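Local coordinates for succinylglutamate desuccinylase/aspartoacylase (Ruegeria sp. TM1040, PDB 3NA6) that acts as a succinylglutamate desuccinylase, a hydrolase of the aspartoacylase family that probably cleaves the amide bond of an N-acylated amino acid, at the interface of chains A and B and the interface of chains A and C. Coordinates in Å, arbitrary orientation; residue numbers count along the deposited sequence, not the author numbering. Chains: chain A/B/C, Succinylglutamate desuccinylase/aspartoacylase.

Contact 1: the interface of chains A and B. Residues chain A 67, 71, 217-219, 222, 226; chain B 268-270, 286.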
loop_
_atom_site.group_PDB
_atom_site.type_symbol
_atom_site.label_atom_id
_atom_site.label_comp_id
_atom_site.label_asym_id
_atom_site.label_seq_id
_atom_site.Cartn_x
_atom_site.Cartn_y
_atom_site.Cartn_z
ATOM N N VAL A 67 25.772 11.920 -11.424
ATOM C CA VAL A 67 26.758 12.782 -10.760
ATOM C C VAL A 67 27.636 13.483 -11.803
ATOM O O VAL A 67 27.832 14.707 -11.751
ATOM C CB VAL A 67 27.609 11.981 -9.752
ATOM C CG1 VAL A 67 28.787 12.828 -9.239
ATOM C CG2 VAL A 67 26.729 11.496 -8.594
ATOM N N GLU A 71 27.499 17.627 -12.743
ATOM C CA GLU A 71 28.704 18.468 -12.650
ATOM C C GLU A 71 29.028 19.093 -14.010
ATOM O O GLU A 71 29.312 20.279 -14.109
ATOM C CB GLU A 71 29.890 17.672 -12.153
ATOM C CG GLU A 71 31.114 18.521 -11.906
ATOM C CD GLU A 71 32.322 17.703 -11.577
ATOM O OE1 GLU A 71 32.471 17.273 -10.414
ATOM O OE2 GLU A 71 33.135 17.498 -12.482
ATOM N N SER A 217 27.087 5.146 -5.365
ATOM C CA SER A 217 28.345 5.343 -6.029
ATOM C C SER A 217 29.422 5.835 -5.065
ATOM O O SER A 217 29.128 6.402 -4.041
ATOM C CB SER A 217 28.172 6.323 -7.201
ATOM O OG SER A 217 27.906 7.630 -6.733
ATOM N N THR A 218 30.677 5.627 -5.461
ATOM C CA THR A 218 31.856 5.960 -4.682
ATOM C C THR A 218 32.596 7.105 -5.381
ATOM O O THR A 218 32.315 7.401 -6.552
ATOM C CB THR A 218 32.809 4.735 -4.574
ATOM O OG1 THR A 218 33.280 4.373 -5.877
ATOM C CG2 THR A 218 32.108 3.507 -3.928
ATOM N N ALA A 219 33.544 7.728 -4.685
ATOM C CA ALA A 219 34.407 8.729 -5.313
ATOM C C ALA A 219 35.148 8.108 -6.492
ATOM O O ALA A 219 35.295 8.746 -7.542
ATOM C CB ALA A 219 35.407 9.345 -4.321
ATOM N N ASN A 222 32.472 7.522 -9.347
ATOM C CA ASN A 222 32.129 8.839 -9.825
ATOM C C ASN A 222 33.288 9.401 -10.653
ATOM O O ASN A 222 33.052 10.015 -11.717
ATOM C CB ASN A 222 31.822 9.824 -8.688
ATOM C CG ASN A 222 30.577 9.492 -7.906
ATOM O OD1 ASN A 222 29.654 8.859 -8.407
ATOM N ND2 ASN A 222 30.532 9.969 -6.649
ATOM N N LYS A 226 33.391 10.695 -14.702
ATOM C CA LYS A 226 33.808 12.030 -15.104
ATOM C C LYS A 226 34.957 12.021 -16.139
ATOM O O LYS A 226 34.937 12.817 -17.114
ATOM C CB LYS A 226 34.233 12.870 -13.896
ATOM C CG LYS A 226 33.093 13.213 -12.946
ATOM C CD LYS A 226 33.597 14.038 -11.753
ATOM C CE LYS A 226 32.571 14.098 -10.628
ATOM N NZ LYS A 226 33.124 14.803 -9.475
ATOM N N PHE B 268 23.551 12.382 -3.993
ATOM C CA PHE B 268 24.674 12.384 -3.043
ATOM C C PHE B 268 25.978 12.037 -3.754
ATOM O O PHE B 268 26.093 10.958 -4.365
ATOM C CB PHE B 268 24.418 11.334 -1.976
ATOM C CG PHE B 268 25.457 11.287 -0.904
ATOM C CD1 PHE B 268 25.634 12.366 -0.058
ATOM C CD2 PHE B 268 26.238 10.172 -0.724
ATOM C CE1 PHE B 268 26.532 12.347 0.946
ATOM C CE2 PHE B 268 27.201 10.160 0.300
ATOM C CZ PHE B 268 27.308 11.247 1.143
ATOM N N GLU B 269 26.938 12.951 -3.700
ATOM C CA GLU B 269 28.258 12.695 -4.234
ATOM C C GLU B 269 29.306 12.724 -3.119
ATOM O O GLU B 269 29.670 13.801 -2.615
ATOM C CB GLU B 269 28.670 13.699 -5.307
ATOM C CG GLU B 269 30.088 13.346 -5.870
ATOM C CD GLU B 269 30.658 14.388 -6.764
ATOM O OE1 GLU B 269 29.987 15.414 -6.945
ATOM O OE2 GLU B 269 31.794 14.182 -7.267
ATOM N N ILE B 270 29.812 11.556 -2.739
ATOM C CA ILE B 270 30.895 11.516 -1.734
ATOM C C ILE B 270 32.196 11.851 -2.462
ATOM O O ILE B 270 32.315 11.564 -3.666
ATOM C CB ILE B 270 30.953 10.161 -1.019
ATOM C CG1 ILE B 270 31.729 10.321 0.288
ATOM C CG2 ILE B 270 31.546 9.073 -1.906
ATOM C CD1 ILE B 270 31.088 9.720 1.428
ATOM N N ARG B 286 29.181 16.354 -1.643
ATOM C CA ARG B 286 28.332 17.383 -2.239
ATOM C C ARG B 286 26.951 16.816 -2.516
ATOM O O ARG B 286 26.827 15.675 -2.978
ATOM C CB ARG B 286 28.936 17.922 -3.531
ATOM C CG ARG B 286 30.327 18.508 -3.350
ATOM C CD ARG B 286 30.815 19.215 -4.600
ATOM N NE ARG B 286 31.081 18.292 -5.692
ATOM C CZ ARG B 286 31.525 18.671 -6.883
ATOM N NH1 ARG B 286 31.757 19.966 -7.116
ATOM N NH2 ARG B 286 31.713 17.768 -7.837
HETATM O O HOH W 1 32.882 12.072 -6.305
HETATM O O HOH W 2 28.634 9.252 -4.185
HETATM O O HOH W 3 25.637 8.423 -5.256
#
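A:Lys226 and B:Glu269 meet tip to tip in a polar patch of the two-fold interface between two copies of the protein, possibly the biological dimer contact, with the ammonium NZ 2.7 Å from carboxylate oxygen OE2 in a salt bridge. NZ comes to OE2 on its syn side, 20° out of the carboxylate plane. A second bridge joins B:Arg286 to A:Glu71, their side chains nearly perpendicular: guanidinium NH2 lies 2.7 Å from OE1, which accepts through its anti lone pair and lies in the guanidinium plane. A:Lys226 NZ also donates to A:Glu71 OE1 from the syn side but well out of the carboxylate plane, so two donors grip that oxygen. B:Arg286 NH2 donates to B:Glu269 OE1, closing a ring of alternating charge in which the two bases probably offset repulsion between the acids.

A:Lys226 is stretched out along its length, carrying its amine from helix 219-235 to this ring. B:Glu269 has CG anti to the backbone N (chi1 -178°) and runs out from strand 266-270 past A:Val67 CG1, 3.5 Å from its CD, and A:Asn222 ND2, beside its CG, the amide plane nearly perpendicular to the carboxylate.

Farther out, A:Ser217 OG donates to A:Asn222 OD1, tying down the amide whose ND2 contacts waters 1 and 2. Water 2 also links A:Ser217 O to the backbone of B:Phe268 and B:Ile270. Water 1 sits 2.6 Å from B:Glu269 OE2 and 2.7 Å from B:Ile270 O.

Contact 2: the interface of chains A and B. Residues chain A 63, 66-67, 70, 90, 96; chain B 267, 288-291.
The backbone carbonyl of B:Ser289, just past strand 283-288, points its O at the phenol of A:Tyr90, whose OH donates to it over 2.7 Å from 29° out of the carbonyl plane. That oxygen lies at the tyrosine ring's edge. A:Gln70 NE2 makes a weak bond to the same carbonyl and a firmer one, 3.0 Å long, to A:Tyr90 OH; its chain is bent at chi2 (-75°), which turns the amide toward the phenol. A:Phe96 lies face to face with A:Tyr90, nearly parallel and offset, with CE2 over the centre of the tyrosine ring and A:Tyr90 CD1 over that of the phenylalanine. B:Pro290 O meets the edge of A:Phe96, 3.6 Å from CE2.

B:Leu267 supplies the apolar plug. With CG anti to the backbone N (chi1 180°), it sends CD2 in among A:Pro66, A:Val67 and A:Tyr90, 3.6 Å from the tyrosine OH; CD1 lies 3.7 Å from A:Tyr63 CD1, the two side chains running antiparallel. B:Trp288 offers one indole face to A:Gln70 CB, which rests toward the rim, 3.7 Å from CE3.

In this apolar part of the two-fold A–B interface, strands 266-270 and 283-288 of chain B face helix 64-75 of chain A, with A:Phe96 on helix 93-97.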
loop_
_atom_site.group_PDB
_atom_site.type_symbol
_atom_site.label_atom_id
_atom_site.label_comp_id
_atom_site.label_asym_id
_atom_site.label_seq_id
_atom_site.Cartn_x
_atom_site.Cartn_y
_atom_site.Cartn_z
ATOM N N TYR A 63 23.679 5.740 -10.377
ATOM C CA TYR A 63 24.017 7.109 -9.964
ATOM C C TYR A 63 25.286 7.725 -10.511
ATOM O O TYR A 63 25.429 8.928 -10.442
ATOM C CB TYR A 63 24.057 7.185 -8.439
ATOM C CG TYR A 63 22.682 6.903 -7.857
ATOM C CD1 TYR A 63 21.713 7.878 -7.864
ATOM C CD2 TYR A 63 22.354 5.662 -7.353
ATOM C CE1 TYR A 63 20.425 7.639 -7.371
ATOM C CE2 TYR A 63 21.070 5.410 -6.840
ATOM C CZ TYR A 63 20.123 6.389 -6.875
ATOM O OH TYR A 63 18.878 6.140 -6.393
ATOM N N PRO A 66 24.556 10.251 -13.487
ATOM C CA PRO A 66 23.929 11.464 -12.985
ATOM C C PRO A 66 24.862 12.436 -12.245
ATOM O O PRO A 66 24.744 13.655 -12.418
ATOM C CB PRO A 66 22.844 10.906 -12.079
ATOM C CG PRO A 66 22.397 9.684 -12.806
ATOM C CD PRO A 66 23.686 9.074 -13.291
ATOM N N VAL A 67 25.772 11.920 -11.424
ATOM C CA VAL A 67 26.758 12.782 -10.760
ATOM C C VAL A 67 27.636 13.483 -11.803
ATOM O O VAL A 67 27.832 14.707 -11.751
ATOM C CB VAL A 67 27.609 11.981 -9.752
ATOM C CG1 VAL A 67 28.787 12.828 -9.239
ATOM C CG2 VAL A 67 26.729 11.496 -8.594
ATOM N N GLN A 70 25.469 16.046 -13.820
ATOM C CA GLN A 70 25.102 17.257 -13.091
ATOM C C GLN A 70 26.318 18.181 -13.013
ATOM O O GLN A 70 26.185 19.381 -13.215
ATOM C CB GLN A 70 24.580 16.993 -11.678
ATOM C CG GLN A 70 23.147 16.541 -11.602
ATOM C CD GLN A 70 22.150 17.701 -11.861
ATOM O OE1 GLN A 70 22.264 18.449 -12.840
ATOM N NE2 GLN A 70 21.180 17.823 -11.004
ATOM N N TYR A 90 19.010 12.955 -15.572
ATOM C CA TYR A 90 17.969 12.075 -15.077
ATOM C C TYR A 90 16.987 11.742 -16.216
ATOM O O TYR A 90 15.985 12.395 -16.403
ATOM C CB TYR A 90 17.253 12.725 -13.898
ATOM C CG TYR A 90 18.107 13.380 -12.855
ATOM C CD1 TYR A 90 19.136 12.698 -12.239
ATOM C CD2 TYR A 90 17.825 14.674 -12.418
ATOM C CE1 TYR A 90 19.906 13.303 -11.200
ATOM C CE2 TYR A 90 18.561 15.285 -11.399
ATOM C CZ TYR A 90 19.630 14.592 -10.801
ATOM O OH TYR A 90 20.362 15.199 -9.788
ATOM N N PHE A 96 14.030 7.986 -11.506
ATOM C CA PHE A 96 15.060 8.609 -10.656
ATOM C C PHE A 96 14.464 9.210 -9.379
ATOM O O PHE A 96 14.975 8.989 -8.278
ATOM C CB PHE A 96 15.873 9.651 -11.415
ATOM C CG PHE A 96 16.744 10.452 -10.538
ATOM C CD1 PHE A 96 17.897 9.906 -10.028
ATOM C CD2 PHE A 96 16.391 11.739 -10.167
ATOM C CE1 PHE A 96 18.694 10.622 -9.171
ATOM C CE2 PHE A 96 17.202 12.471 -9.321
ATOM C CZ PHE A 96 18.358 11.900 -8.818
ATOM N N LEU B 267 20.894 14.330 -4.828
ATOM C CA LEU B 267 21.855 13.392 -5.386
ATOM C C LEU B 267 23.148 13.488 -4.587
ATOM O O LEU B 267 23.797 14.523 -4.550
ATOM C CB LEU B 267 22.129 13.726 -6.863
ATOM C CG LEU B 267 23.128 12.850 -7.635
ATOM C CD1 LEU B 267 22.631 11.425 -7.610
ATOM C CD2 LEU B 267 23.372 13.334 -9.086
ATOM N N TRP B 288 23.692 17.391 -4.834
ATOM C CA TRP B 288 23.237 18.009 -6.093
ATOM C C TRP B 288 21.707 18.005 -6.093
ATOM O O TRP B 288 21.080 17.130 -5.511
ATOM C CB TRP B 288 23.749 17.246 -7.312
ATOM C CG TRP B 288 25.225 17.259 -7.490
ATOM C CD1 TRP B 288 26.136 16.375 -6.964
ATOM C CD2 TRP B 288 25.979 18.225 -8.218
ATOM N NE1 TRP B 288 27.416 16.732 -7.354
ATOM C CE2 TRP B 288 27.349 17.880 -8.094
ATOM C CE3 TRP B 288 25.634 19.353 -8.972
ATOM C CZ2 TRP B 288 28.369 18.621 -8.710
ATOM C CZ3 TRP B 288 26.644 20.101 -9.543
ATOM C CH2 TRP B 288 27.993 19.721 -9.422
ATOM N N SER B 289 21.122 18.983 -6.745
ATOM C CA SER B 289 19.679 19.092 -6.862
ATOM C C SER B 289 19.134 17.877 -7.540
ATOM O O SER B 289 19.594 17.512 -8.643
ATOM C CB SER B 289 19.272 20.316 -7.699
ATOM O OG SER B 289 17.869 20.327 -7.935
ATOM N N PRO B 290 18.112 17.272 -6.926
ATOM C CA PRO B 290 17.401 16.162 -7.534
ATOM C C PRO B 290 16.367 16.573 -8.556
ATOM O O PRO B 290 15.743 15.712 -9.142
ATOM C CB PRO B 290 16.670 15.554 -6.346
ATOM C CG PRO B 290 16.224 16.721 -5.604
ATOM C CD PRO B 290 17.418 17.727 -5.702
ATOM N N ASP B 291 16.140 17.861 -8.756
ATOM C CA ASP B 291 15.066 18.226 -9.672
ATOM C C ASP B 291 15.327 19.345 -10.695
ATOM O O ASP B 291 14.416 19.765 -11.390
ATOM C CB ASP B 291 13.807 18.518 -8.888
ATOM C CG ASP B 291 13.945 19.681 -7.934
ATOM O OD1 ASP B 291 14.853 20.511 -8.058
ATOM O OD2 ASP B 291 13.078 19.780 -7.059
#

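Contact 3: the interface of chains A and C. Residues chain A 24, 34, 36; chain C 151, 256-258, 261, 310, 321-322, 325.
The disulfide that ties loop residue C:Cys258 to C:Cys322, first residue of strand 322-327 in this aspartoacylase-family protein, forms the floor on which A:Trp34 lies, in a contact of the deposited assembly that may or may not be used in solution. The indole comes from the loop before strand 36-46, with CG anti to the backbone N (chi1 -151°), and puts one face on the cystine: C:Cys322 CB sits over the five-membered ring, 3.9 Å from its centroid, in a CH-pi contact, its SG stands over the middle of the ring system, and C:Cys258 CB lies toward the rim, 3.7 Å from NE1. Around the six-membered ring, C:Leu151 CD1 touches CE3 and C:Val325 CG2 meets CH2, each at 3.6 Å, both side chains crossing the indole roughly at right angles. C:Gly256 O approaches CZ2. C:Cys322 N donates to the carbonyl O of A:Trp34 over 3.2 Å.

C:Phe261 is sandwiched. The disulfide sulfur C:Cys258 SG stands 3.9 Å above the centre of one face, and CE of the bent A:Lys24 lies over the rim of the opposite face, modelled too close and therefore doubtful. A:Ser36 OG sits 3.7 Å from C:Phe261 CE1. Water 4 joins A:Ser36 N and O to C:Asp321, 2.7 Å from carboxylate oxygen OD1.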
loop_
_atom_site.group_PDB
_atom_site.type_symbol
_atom_site.label_atom_id
_atom_site.label_comp_id
_atom_site.label_asym_id
_atom_site.label_seq_id
_atom_site.Cartn_x
_atom_site.Cartn_y
_atom_site.Cartn_z
ATOM N N LYS A 24 9.025 19.655 -20.526
ATOM C CA LYS A 24 7.702 19.560 -19.933
ATOM C C LYS A 24 6.849 18.517 -20.633
ATOM O O LYS A 24 6.458 18.665 -21.801
ATOM C CB LYS A 24 7.023 20.922 -19.985
ATOM C CG LYS A 24 5.718 21.056 -19.194
ATOM C CD LYS A 24 5.334 22.578 -19.091
ATOM C CE LYS A 24 3.928 22.881 -19.586
ATOM N NZ LYS A 24 3.446 22.273 -20.876
ATOM N N TRP A 34 -3.880 19.053 -14.022
ATOM C CA TRP A 34 -3.239 19.828 -15.086
ATOM C C TRP A 34 -1.738 19.834 -14.827
ATOM O O TRP A 34 -1.120 20.899 -14.746
ATOM C CB TRP A 34 -3.770 21.260 -14.989
ATOM C CG TRP A 34 -3.823 22.034 -16.262
ATOM C CD1 TRP A 34 -3.007 21.908 -17.360
ATOM C CD2 TRP A 34 -4.745 23.092 -16.563
ATOM N NE1 TRP A 34 -3.374 22.825 -18.327
ATOM C CE2 TRP A 34 -4.432 23.566 -17.860
ATOM C CE3 TRP A 34 -5.779 23.709 -15.843
ATOM C CZ2 TRP A 34 -5.132 24.604 -18.460
ATOM C CZ3 TRP A 34 -6.474 24.721 -16.434
ATOM C CH2 TRP A 34 -6.153 25.165 -17.739
ATOM N N SER A 36 2.462 18.017 -14.925
ATOM C CA SER A 36 3.556 17.707 -15.841
ATOM C C SER A 36 4.681 16.944 -15.136
ATOM O O SER A 36 4.847 17.007 -13.913
ATOM C CB SER A 36 4.176 18.995 -16.432
ATOM O OG SER A 36 3.198 19.990 -16.669
ATOM N N LEU C 151 -8.059 21.455 -8.733
ATOM C CA LEU C 151 -8.315 22.674 -9.518
ATOM C C LEU C 151 -9.651 23.309 -9.140
ATOM O O LEU C 151 -10.606 22.626 -8.731
ATOM C CB LEU C 151 -8.363 22.356 -11.018
ATOM C CG LEU C 151 -7.113 22.127 -11.850
ATOM C CD1 LEU C 151 -7.574 21.841 -13.277
ATOM C CD2 LEU C 151 -6.118 23.326 -11.817
ATOM N N GLY C 256 -7.480 27.744 -23.719
ATOM C CA GLY C 256 -7.537 26.459 -22.993
ATOM C C GLY C 256 -6.201 25.940 -22.457
ATOM O O GLY C 256 -6.131 24.839 -21.896
ATOM N N ASP C 257 -5.146 26.732 -22.638
ATOM C CA ASP C 257 -3.785 26.342 -22.292
ATOM C C ASP C 257 -3.387 27.049 -20.969
ATOM O O ASP C 257 -4.128 27.907 -20.467
ATOM C CB ASP C 257 -2.848 26.719 -23.441
ATOM C CG ASP C 257 -1.566 25.889 -23.465
ATOM O OD1 ASP C 257 -1.014 25.563 -22.387
ATOM O OD2 ASP C 257 -1.094 25.583 -24.582
ATOM N N CYS C 258 -2.241 26.660 -20.408
ATOM C CA CYS C 258 -1.781 27.189 -19.130
ATOM C C CYS C 258 -0.395 27.765 -19.312
ATOM O O CYS C 258 0.449 27.159 -19.971
ATOM C CB CYS C 258 -1.745 26.094 -18.056
ATOM S SG CYS C 258 -1.077 26.685 -16.438
ATOM N N PHE C 261 2.884 27.572 -15.134
ATOM C CA PHE C 261 3.237 26.293 -14.597
ATOM C C PHE C 261 4.230 26.528 -13.455
ATOM O O PHE C 261 5.106 27.377 -13.556
ATOM C CB PHE C 261 3.823 25.390 -15.699
ATOM C CG PHE C 261 2.760 24.708 -16.549
ATOM C CD1 PHE C 261 2.011 23.634 -16.032
ATOM C CD2 PHE C 261 2.483 25.150 -17.860
ATOM C CE1 PHE C 261 1.007 23.008 -16.794
ATOM C CE2 PHE C 261 1.459 24.518 -18.649
ATOM C CZ PHE C 261 0.740 23.456 -18.124
ATOM N N SER C 310 -9.024 30.176 -13.329
ATOM C CA SER C 310 -8.689 28.848 -12.844
ATOM C C SER C 310 -7.533 28.947 -11.872
ATOM O O SER C 310 -6.662 29.793 -12.045
ATOM C CB SER C 310 -8.276 27.940 -14.006
ATOM O OG SER C 310 -8.180 26.595 -13.527
ATOM N N ASP C 321 2.785 21.710 -11.988
ATOM C CA ASP C 321 1.338 22.002 -11.794
ATOM C C ASP C 321 0.985 23.347 -12.404
ATOM O O ASP C 321 1.752 24.312 -12.277
ATOM C CB ASP C 321 0.935 22.022 -10.314
ATOM C CG ASP C 321 0.949 20.641 -9.665
ATOM O OD1 ASP C 321 1.062 19.639 -10.381
ATOM O OD2 ASP C 321 0.868 20.547 -8.416
ATOM N N CYS C 322 -0.181 23.425 -13.039
ATOM C CA CYS C 322 -0.732 24.709 -13.455
ATOM C C CYS C 322 -1.186 25.522 -12.243
ATOM O O CYS C 322 -2.138 25.151 -11.576
ATOM C CB CYS C 322 -1.896 24.510 -14.396
ATOM S SG CYS C 322 -2.506 26.089 -15.061
ATOM N N VAL C 325 -4.823 30.383 -14.262
ATOM C CA VAL C 325 -5.062 30.812 -15.630
ATOM C C VAL C 325 -5.805 32.138 -15.557
ATOM O O VAL C 325 -6.782 32.259 -14.812
ATOM C CB VAL C 325 -5.929 29.792 -16.404
ATOM C CG1 VAL C 325 -6.322 30.360 -17.812
ATOM C CG2 VAL C 325 -5.211 28.439 -16.510
HETATM O O HOH W 4 2.794 18.262 -11.998
#

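Contacts 1 and 2 are neighbouring patches of one two-fold A–B interface, their C-alpha centres about 10 Å apart. They share A:Val67, and both set helix 64-75 of chain A against strands 266-270 and 283-288 of chain B; by symmetry each recurs with the chains exchanged. The C-alpha centre of contact 3 lies about 26 Å from that of contact 2 and about 36 Å from that of contact 1, on a separate surface of chain A that meets chain C without exact two-fold symmetry. Chain A can therefore hold both partners at once, and the two junctions may together build the deposited six-copy assembly, although the structure alone does not show that it forms in solution.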